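Local coordinates for protein Esterase/lipase (Lactobacillus rhamnosus, PDB 4N5H) that probably hydrolyses carboxylic esters as an alpha/beta-hydrolase-fold esterase, and may also transfer acyl groups, at residues 266-269 and 270-274. The protein carries 1 engineered substitution. Numbering follows the deposited sequence.
Sequences KLWP and ASAGP. With IPA (isopropyl alcohol), chain B.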
loop_
_atom_site.group_PDB
_atom_site.type_symbol
_atom_site.label_atom_id
_atom_site.label_comp_id
_atom_site.label_asym_id
_atom_site.label_seq_id
_atom_site.Cartn_x
_atom_site.Cartn_y
_atom_site.Cartn_z
ATOM N N LYS A 266 -36.117 5.792 7.458
ATOM C CA LYS A 266 -35.637 4.561 6.782
ATOM C C LYS A 266 -35.083 3.702 7.890
ATOM O O LYS A 266 -33.894 3.702 8.150
ATOM C CB LYS A 266 -34.619 4.820 5.676
ATOM C CG LYS A 266 -34.090 3.562 4.982
ATOM C CD LYS A 266 -34.879 3.135 3.858
ATOM C CE LYS A 266 -34.183 2.060 3.009
ATOM N NZ LYS A 266 -35.359 1.601 2.229
ATOM N N LEU A 267 -35.962 2.993 8.591
ATOM C CA LEU A 267 -35.586 2.185 9.773
ATOM C C LEU A 267 -35.748 0.741 9.406
ATOM O O LEU A 267 -36.876 0.292 9.084
ATOM C CB LEU A 267 -36.517 2.533 10.932
ATOM C CG LEU A 267 -36.269 3.927 11.513
ATOM C CD1 LEU A 267 -37.470 4.365 12.333
ATOM C CD2 LEU A 267 -35.001 3.971 12.337
ATOM N N TRP A 268 -34.665 0.006 9.416
ATOM C CA TRP A 268 -34.691 -1.354 8.996
ATOM C C TRP A 268 -35.281 -2.241 10.124
ATOM O O TRP A 268 -34.837 -2.175 11.296
ATOM C CB TRP A 268 -33.245 -1.764 8.620
ATOM C CG TRP A 268 -32.770 -1.129 7.347
ATOM C CD1 TRP A 268 -32.212 0.130 7.174
ATOM C CD2 TRP A 268 -32.861 -1.714 6.027
ATOM N NE1 TRP A 268 -31.913 0.312 5.864
ATOM C CE2 TRP A 268 -32.284 -0.785 5.138
ATOM C CE3 TRP A 268 -33.323 -2.948 5.537
ATOM C CZ2 TRP A 268 -32.202 -1.009 3.787
ATOM C CZ3 TRP A 268 -33.240 -3.172 4.167
ATOM C CH2 TRP A 268 -32.672 -2.239 3.327
ATOM N N PRO A 269 -36.135 -3.199 9.743
ATOM C CA PRO A 269 -36.627 -4.159 10.754
ATOM C C PRO A 269 -35.601 -5.210 11.139
ATOM O O PRO A 269 -34.704 -5.569 10.349
ATOM C CB PRO A 269 -37.813 -4.800 10.030
ATOM C CG PRO A 269 -37.461 -4.783 8.631
ATOM C CD PRO A 269 -36.655 -3.490 8.383
ATOM N N ALA A 270 -35.774 -5.806 12.292
ATOM C CA ALA A 270 -34.882 -6.861 12.747
ATOM C C ALA A 270 -34.801 -8.019 11.779
ATOM O O ALA A 270 -33.755 -8.618 11.614
ATOM C CB ALA A 270 -35.247 -7.350 14.147
ATOM N N SER A 271 -35.903 -8.274 11.097
ATOM C CA SER A 271 -35.986 -9.342 10.106
ATOM C C SER A 271 -35.060 -9.139 8.929
ATOM O O SER A 271 -34.712 -10.120 8.230
ATOM C CB SER A 271 -37.462 -9.482 9.637
ATOM O OG SER A 271 -37.914 -8.325 8.997
ATOM N N ALA A 272 -34.642 -7.891 8.664
ATOM C CA ALA A 272 -33.683 -7.614 7.589
ATOM C C ALA A 272 -32.228 -7.966 7.952
ATOM O O ALA A 272 -31.304 -7.937 7.104
ATOM C CB ALA A 272 -33.713 -6.146 7.176
ATOM N N GLY A 273 -31.990 -8.424 9.149
ATOM C CA GLY A 273 -30.793 -9.144 9.438
ATOM C C GLY A 273 -29.883 -8.531 10.539
ATOM O O GLY A 273 -29.877 -7.332 10.770
ATOM N N PRO A 274 -29.023 -9.354 11.123
ATOM C CA PRO A 274 -28.181 -8.933 12.172
ATOM C C PRO A 274 -26.992 -8.063 11.725
ATOM O O PRO A 274 -26.293 -7.439 12.557
ATOM C CB PRO A 274 -27.685 -10.259 12.715
ATOM C CG PRO A 274 -27.625 -11.153 11.564
ATOM C CD PRO A 274 -28.854 -10.796 10.821
HETATM C C1 IPA B . -37.248 -2.048 3.933
HETATM C C2 IPA B . -37.018 -0.748 4.762
HETATM C C3 IPA B . -35.688 -0.644 5.340
HETATM O O2 IPA B . -36.968 0.454 4.037
HETATM O O HOH W 1 -31.908 -5.440 10.958
#
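A short 3-10 turn at the C-terminal end of strand 263-268, the last strand of the alpha/beta-hydrolase sheet in this chain, folds Ala272 back against Trp268 and Pro269. The turn is closed by a backbone bond in which Ala272 N donates to Pro269 O at 2.9 Å; the donor stands above the carbonyl plane, 51° out of it. Gly273 N repeats the step one residue on, reaching Ala270 O at 3.0 Å. Pro269 O accepts a second hydrogen bond, from a water that also donates to Gly273 O, so the water ties the start of the turn to its end. The methyl of Ala272 meets the indole at its edge, near the ring plane, with CB 3.6 Å from Trp268 CE3, and this CB also lies 4.1 Å from Pro269 CD in the prolyl ring. In Trp268, CG lies anti to the carbonyl carbon (chi1 -71°) and chi2 near 84° turns the ring, one face of which is covered by an isopropanol, probably from the crystallisation liquor, whose C3 sits over the ring system. Lys266 NZ holds the alcohol by a 2.7 Å bond to its O2. An alanine in place of Trp268 would probably leave the Ala272 methyl without its aromatic neighbour and Thr293 without the indole N-H. Helix 288-311 lies alongside: Thr293 OG1 binds Trp268 NE1, while Glu292 and Glu296 form salt bridges with Lys266. Phe280 packs edge-to-face with the indole, and backbone bonds join Lys266 and Trp268 to the parallel strand 235-240 and to Gln241 just beyond it.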